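Local coordinates for protein fructokinase (Silicibacter sp., PDB 3C8U) that probably phosphorylates fructose or a related small substrate with ATP, as a putative P-loop kinase of a fructose transport system, at residues M2-A5 with A6-Q9; L67-R71 with G72-R76; A118-G121 with P122-V126. One frame throughout, in Å; residues are numbered along the deposited sequence.

Overall arrangement
All three contacts are local ones that mark where secondary structure starts, stops or turns, and none touches another. Interaction 1 starts helix 4-14, which packs on helix 36-48; that helix follows the presumed P-loop with G29, G34, K35 and S36. Interaction 2 ends the short helix 65-68 on the other side of the chain's centre, the centres of interactions 1 and 2 lying about 40 Å apart. Interaction 3 carries the chain out of the two-stranded antiparallel sheet and into strand 126-131 of the five-stranded parallel sheet. Its nearest atoms are about 9 Å from those of interaction 1, whereas about 19 Å separates it from interaction 2.

Interaction 1: residues M2-A5 with A6-Q9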
loop_
_atom_site.group_PDB
_atom_site.type_symbol
_atom_site.label_atom_id
_atom_site.label_comp_id
_atom_site.label_asym_id
_atom_site.label_seq_id
_atom_site.Cartn_x
_atom_site.Cartn_y
_atom_site.Cartn_z
HETATM N N MSE A 2 11.749 -11.815 12.122
HETATM C CA MSE A 2 12.410 -10.516 12.027
HETATM C C MSE A 2 11.748 -9.472 12.892
HETATM O O MSE A 2 10.544 -9.259 12.834
HETATM C CB MSE A 2 12.427 -10.028 10.583
HETATM C CG MSE A 2 13.454 -8.933 10.344
HETATM SE SE MSE A 2 13.295 -8.195 8.558
HETATM C CE MSE A 2 15.135 -8.071 8.086
ATOM N N THR A 3 12.577 -8.807 13.673
ATOM C CA THR A 3 12.120 -7.735 14.544
ATOM C C THR A 3 11.986 -6.438 13.732
ATOM O O THR A 3 12.511 -6.316 12.608
ATOM C CB THR A 3 13.092 -7.521 15.705
ATOM O OG1 THR A 3 14.353 -7.081 15.186
ATOM C CG2 THR A 3 13.286 -8.817 16.498
ATOM N N LEU A 4 11.238 -5.494 14.288
ATOM C CA LEU A 4 11.091 -4.195 13.658
ATOM C C LEU A 4 12.472 -3.558 13.617
ATOM O O LEU A 4 12.807 -2.845 12.695
ATOM C CB LEU A 4 10.121 -3.281 14.422
ATOM C CG LEU A 4 9.831 -1.896 13.822
ATOM C CD1 LEU A 4 9.288 -2.032 12.405
ATOM C CD2 LEU A 4 8.856 -1.115 14.709
ATOM N N ALA A 5 13.284 -3.856 14.618
ATOM C CA ALA A 5 14.558 -3.153 14.776
ATOM C C ALA A 5 15.446 -3.564 13.623
ATOM O O ALA A 5 16.151 -2.746 13.033
ATOM C CB ALA A 5 15.233 -3.459 16.139
ATOM N N ALA A 6 15.354 -4.843 13.283
ATOM C CA ALA A 6 16.180 -5.425 12.226
ATOM C C ALA A 6 15.665 -4.978 10.859
ATOM O O ALA A 6 16.440 -4.790 9.921
ATOM C CB ALA A 6 16.255 -6.964 12.336
ATOM N N LEU A 7 14.350 -4.775 10.779
ATOM C CA LEU A 7 13.711 -4.274 9.547
ATOM C C LEU A 7 14.192 -2.850 9.288
ATOM O O LEU A 7 14.593 -2.498 8.190
ATOM C CB LEU A 7 12.165 -4.319 9.628
ATOM C CG LEU A 7 11.322 -3.892 8.403
ATOM C CD1 LEU A 7 11.702 -4.727 7.163
ATOM C CD2 LEU A 7 9.829 -3.998 8.654
ATOM N N CYS A 8 14.155 -2.041 10.337
ATOM C CA CYS A 8 14.548 -0.648 10.228
ATOM C C CYS A 8 15.992 -0.580 9.747
ATOM O O CYS A 8 16.328 0.122 8.803
ATOM C CB CYS A 8 14.364 0.054 11.577
ATOM S SG CYS A 8 15.103 1.671 11.649
ATOM N N GLN A 9 16.827 -1.402 10.365
ATOM C CA GLN A 9 18.268 -1.407 10.083
ATOM C C GLN A 9 18.524 -1.900 8.661
ATOM O O GLN A 9 19.326 -1.320 7.938
ATOM C CB GLN A 9 19.044 -2.248 11.108
ATOM C CG GLN A 9 20.516 -2.451 10.760
ATOM C CD GLN A 9 21.371 -1.167 10.770
ATOM O OE1 GLN A 9 20.991 -0.162 11.336
ATOM N NE2 GLN A 9 22.530 -1.220 10.126
#
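T3 caps the N-terminus of helix 4-14: its OG1 accepts from A6 N at 3.1 Å, with an N-H...O angle of 148°. The hydroxyl stands between the backbone N and the carbonyl carbon (chi1 64°), and from there it faces the first turn of the helix. T3 O adds a bond from L7 N at 3.0 Å and a weak one from A6 N, so the amide of A6 is gripped chiefly by the side chain and that of L7 by the main chain. Beyond the cap the regular helical pattern takes over. L4 O accepts from C8 N at 2.8 Å, in the straightest of these bonds, and A5 O from Q9 N at 3.1 Å.

Packing builds on the cap. Selenomethionine M2, just before it, lays its CG 4.0 Å from A6 CB, and its SE comes 4.1 Å from L7 CD1, the two side chains crossing at about a right angle. One turn apart, L4 CD1 and L7 CD2 approach to 4.3 Å. L7 and C8 are buried against helix 36-48 through L38, A45 and L46, while M2 reaches L203 and L7 reaches W205 of strand 203-205. The chemistry is thus divided: a hydroxyl satisfies an amide of the first turn that has no preceding helical carbonyl, and M2 with L7 forms a hydrophobic staple flanking the T3 N-cap.

Interaction 2: residues L67-R71 with G72-R76; sequences LLEPR and GLLPR
G72 donates its amide hydrogen to E69 O at 3.0 Å. The N-H points well at the oxygen, but the donor sits above the carbonyl plane, 61° out of it. The backbone of G72 has a positive phi of 76°, a value that favours glycine, and a side chain modelled there would run into R71 O.

L73 follows, and its N donates to L68 O at 3.0 Å. Together these two bonds make a Schellman motif with G72 as the C' residue, a common way of ending a helix and turning the chain away from its axis. L68 O is held twice, since R71 N also donates to it, from the face of the carbonyl plane opposite L73 N. The side chain of L73 points back at the helix: its CB lies 3.9 Å from L68 CD2, the two leucines crossing at about a right angle, and its CD1 comes 3.9 Å from R71 CB. L73 CG is set beside its own backbone N (chi1 -70°), which swings CD1 over the aliphatic start of the arginine. An alanine in place of L73 would keep the CB contact but is likely to leave R71 CB and CD without their apolar neighbour and open a gap there.

L74, starting a short 3-10 segment, brings its CD1 to 4.2 Å from L68 CB. Its N donates to a water at 3.1 Å, which in turn donates to E69 O. Farther on, R76 N bonds to L73 O, and the guanidinium of R76 forms a salt bridge with E81.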
loop_
_atom_site.group_PDB
_atom_site.type_symbol
_atom_site.label_atom_id
_atom_site.label_comp_id
_atom_site.label_asym_id
_atom_site.label_seq_id
_atom_site.Cartn_x
_atom_site.Cartn_y
_atom_site.Cartn_z
ATOM N N LEU A 67 -17.384 6.597 -11.494
ATOM C CA LEU A 67 -16.644 6.145 -12.663
ATOM C C LEU A 67 -16.734 4.622 -12.774
ATOM O O LEU A 67 -16.854 4.071 -13.871
ATOM C CB LEU A 67 -15.185 6.592 -12.621
ATOM C CG LEU A 67 -14.955 8.080 -12.862
ATOM C CD1 LEU A 67 -13.496 8.356 -13.153
ATOM C CD2 LEU A 67 -15.826 8.532 -14.004
ATOM N N LEU A 68 -16.643 3.962 -11.621
ATOM C CA LEU A 68 -16.582 2.499 -11.583
ATOM C C LEU A 68 -17.880 1.883 -12.085
ATOM O O LEU A 68 -17.891 0.888 -12.829
ATOM C CB LEU A 68 -16.298 2.004 -10.157
ATOM C CG LEU A 68 -14.886 2.268 -9.583
ATOM C CD1 LEU A 68 -14.766 1.699 -8.161
ATOM C CD2 LEU A 68 -13.806 1.679 -10.505
ATOM N N GLU A 69 -18.976 2.523 -11.717
ATOM C CA GLU A 69 -20.309 1.953 -11.942
ATOM C C GLU A 69 -20.605 1.712 -13.427
ATOM O O GLU A 69 -20.940 0.613 -13.826
ATOM C CB GLU A 69 -21.394 2.826 -11.291
ATOM C CG GLU A 69 -22.694 2.096 -11.017
ATOM C CD GLU A 69 -23.515 1.924 -12.253
ATOM O OE1 GLU A 69 -23.392 2.771 -13.164
ATOM O OE2 GLU A 69 -24.282 0.938 -12.316
ATOM N N PRO A 70 -20.479 2.757 -14.242
ATOM C CA PRO A 70 -20.785 2.576 -15.655
ATOM C C PRO A 70 -19.826 1.624 -16.379
ATOM O O PRO A 70 -20.084 1.218 -17.527
ATOM C CB PRO A 70 -20.692 3.999 -16.247
ATOM C CG PRO A 70 -20.352 4.926 -15.113
ATOM C CD PRO A 70 -20.385 4.178 -13.839
ATOM N N ARG A 71 -18.751 1.268 -15.697
ATOM C CA ARG A 71 -17.683 0.428 -16.291
ATOM C C ARG A 71 -17.847 -0.997 -15.856
ATOM O O ARG A 71 -17.090 -1.891 -16.248
ATOM C CB ARG A 71 -16.299 0.894 -15.865
ATOM C CG ARG A 71 -15.821 2.126 -16.588
ATOM C CD ARG A 71 -14.461 2.570 -16.041
ATOM N NE ARG A 71 -14.278 4.005 -16.242
ATOM C CZ ARG A 71 -13.117 4.640 -16.143
ATOM N NH1 ARG A 71 -12.009 3.973 -15.854
ATOM N NH2 ARG A 71 -13.073 5.948 -16.342
ATOM N N GLY A 72 -18.848 -1.180 -15.021
ATOM C CA GLY A 72 -19.192 -2.489 -14.502
ATOM C C GLY A 72 -18.262 -3.004 -13.417
ATOM O O GLY A 72 -18.319 -4.175 -13.047
ATOM N N LEU A 73 -17.436 -2.094 -12.903
ATOM C CA LEU A 73 -16.366 -2.416 -11.935
ATOM C C LEU A 73 -16.739 -2.245 -10.455
ATOM O O LEU A 73 -15.950 -2.518 -9.547
ATOM C CB LEU A 73 -15.128 -1.565 -12.232
ATOM C CG LEU A 73 -14.385 -1.931 -13.508
ATOM C CD1 LEU A 73 -13.381 -0.839 -13.852
ATOM C CD2 LEU A 73 -13.730 -3.322 -13.352
ATOM N N LEU A 74 -17.953 -1.809 -10.194
ATOM C CA LEU A 74 -18.272 -1.437 -8.825
ATOM C C LEU A 74 -18.115 -2.633 -7.866
ATOM O O LEU A 74 -17.592 -2.501 -6.746
ATOM C CB LEU A 74 -19.666 -0.817 -8.739
ATOM C CG LEU A 74 -19.960 -0.130 -7.409
ATOM C CD1 LEU A 74 -18.967 0.988 -7.136
ATOM C CD2 LEU A 74 -21.402 0.414 -7.416
ATOM N N PRO A 75 -18.575 -3.815 -8.283
ATOM C CA PRO A 75 -18.461 -4.946 -7.348
ATOM C C PRO A 75 -17.033 -5.427 -7.093
ATOM O O PRO A 75 -16.797 -6.227 -6.184
ATOM C CB PRO A 75 -19.296 -6.056 -8.008
ATOM C CG PRO A 75 -19.734 -5.569 -9.299
ATOM C CD PRO A 75 -19.345 -4.133 -9.491
ATOM N N ARG A 76 -16.087 -4.913 -7.863
ATOM C CA ARG A 76 -14.679 -5.317 -7.745
ATOM C C ARG A 76 -13.787 -4.179 -7.233
ATOM O O ARG A 76 -12.554 -4.216 -7.343
ATOM C CB ARG A 76 -14.150 -5.799 -9.097
ATOM C CG ARG A 76 -14.546 -7.208 -9.480
ATOM C CD ARG A 76 -14.282 -7.423 -10.972
ATOM N NE ARG A 76 -12.872 -7.293 -11.343
ATOM C CZ ARG A 76 -11.969 -8.172 -10.949
ATOM N NH1 ARG A 76 -12.372 -9.183 -10.201
ATOM N NH2 ARG A 76 -10.701 -8.051 -11.281
HETATM O O HOH W 1 -20.540 -1.565 -11.844
#

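Interaction 3: residues A118-G121 with P122-V126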
loop_
_atom_site.group_PDB
_atom_site.type_symbol
_atom_site.label_atom_id
_atom_site.label_comp_id
_atom_site.label_asym_id
_atom_site.label_seq_id
_atom_site.Cartn_x
_atom_site.Cartn_y
_atom_site.Cartn_z
ATOM N N ALA A 118 -3.715 15.336 2.034
ATOM C CA ALA A 118 -2.402 15.109 2.670
ATOM C C ALA A 118 -1.262 15.725 1.884
ATOM O O ALA A 118 -1.381 16.021 0.698
ATOM C CB ALA A 118 -2.164 13.594 2.891
ATOM N N GLU A 119 -0.147 15.927 2.566
ATOM C CA GLU A 119 1.061 16.491 1.947
ATOM C C GLU A 119 2.336 15.842 2.463
ATOM O O GLU A 119 2.500 15.716 3.650
ATOM C CB GLU A 119 1.139 17.979 2.269
ATOM C CG GLU A 119 2.202 18.731 1.497
ATOM C CD GLU A 119 2.375 20.158 1.980
ATOM O OE1 GLU A 119 2.786 20.347 3.131
ATOM O OE2 GLU A 119 2.116 21.085 1.201
ATOM N N VAL A 120 3.224 15.455 1.550
ATOM C CA VAL A 120 4.598 15.120 1.901
ATOM C C VAL A 120 5.393 16.399 1.711
ATOM O O VAL A 120 5.433 16.982 0.638
ATOM C CB VAL A 120 5.180 14.036 1.002
ATOM C CG1 VAL A 120 6.554 13.676 1.455
ATOM C CG2 VAL A 120 4.235 12.818 1.001
ATOM N N GLY A 121 6.031 16.813 2.796
ATOM C CA GLY A 121 6.822 18.037 2.838
ATOM C C GLY A 121 8.314 17.848 2.691
ATOM O O GLY A 121 8.837 16.737 2.778
ATOM N N PRO A 122 9.036 18.968 2.538
ATOM C CA PRO A 122 10.469 18.948 2.251
ATOM C C PRO A 122 11.320 18.320 3.357
ATOM O O PRO A 122 12.417 17.852 3.096
ATOM C CB PRO A 122 10.828 20.420 2.001
ATOM C CG PRO A 122 9.583 21.209 2.187
ATOM C CD PRO A 122 8.459 20.313 2.628
ATOM N N GLU A 123 10.777 18.276 4.561
ATOM C CA GLU A 123 11.475 17.676 5.723
ATOM C C GLU A 123 11.494 16.141 5.663
ATOM O O GLU A 123 12.312 15.471 6.292
ATOM C CB GLU A 123 10.844 18.125 7.033
ATOM C CG GLU A 123 9.521 17.476 7.343
ATOM C CD GLU A 123 8.316 18.112 6.674
ATOM O OE1 GLU A 123 8.449 19.064 5.838
ATOM O OE2 GLU A 123 7.211 17.649 7.016
ATOM N N CYS A 124 10.578 15.594 4.881
ATOM C CA CYS A 124 10.488 14.142 4.676
ATOM C C CYS A 124 11.526 13.648 3.701
ATOM O O CYS A 124 11.577 14.042 2.536
ATOM C CB CYS A 124 9.082 13.738 4.208
ATOM S SG CYS A 124 8.919 11.960 3.798
ATOM N N ARG A 125 12.335 12.724 4.196
ATOM C CA ARG A 125 13.497 12.191 3.473
ATOM C C ARG A 125 13.191 10.836 2.859
ATOM O O ARG A 125 13.760 10.446 1.870
ATOM C CB ARG A 125 14.702 12.064 4.427
ATOM C CG ARG A 125 15.296 13.408 4.823
ATOM C CD ARG A 125 16.802 13.334 5.012
ATOM N NE ARG A 125 17.429 12.389 4.099
ATOM C CZ ARG A 125 18.511 11.691 4.414
ATOM N NH1 ARG A 125 19.054 11.853 5.614
ATOM N NH2 ARG A 125 19.036 10.832 3.544
ATOM N N VAL A 126 12.253 10.135 3.477
ATOM C CA VAL A 126 11.840 8.812 3.013
ATOM C C VAL A 126 10.329 8.692 3.058
ATOM O O VAL A 126 9.718 8.934 4.085
ATOM C CB VAL A 126 12.441 7.709 3.894
ATOM C CG1 VAL A 126 11.930 6.303 3.469
ATOM C CG2 VAL A 126 13.988 7.806 3.853
HETATM O O HOH W 2 5.859 15.807 5.439
#
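G121 and C124 are joined by the one direct hydrogen bond between 118-121 and 122-126: C124 N donates to G121 O at 3.0 Å, with an N-H...O angle of 152°. The donor stands above the carbonyl plane, 46° out of it, as the tight bend brings the amide over the group. This bond closes a type I beta turn from G121 to C124, with P122 and E123 at its corners.

A water forms a second, indirect link. It accepts from G121 N at 2.8 Å and donates to E123 OE2, also at 2.8 Å. The glutamate chain folds back to reach it: CG lies between the backbone N and the carbonyl carbon (chi1 74°), and with a further bend at chi2 this puts OE2 at the water and OE1 beside the G121 carbonyl carbon, 3.4 Å from G121 C. A CB on G121 would lie too close to OE1 as E123 is turned here.

The apolar contact lies between V120 and C124. V120 CG1 sits 3.7 Å from both CB and SG of C124, so one methyl covers the start of the cysteine side chain. Both residues are buried, V120 against Y103 and V56, C124 against E54.

R22 holds the turn from outside, its NE donating to C124 O. In the fold, this proline-containing type I turn links the end of the antiparallel hairpin strand 112-120 to strand 126-131 of the parallel sheet, the alpha/beta core in which P-loop kinases carry their nucleotide-binding loop.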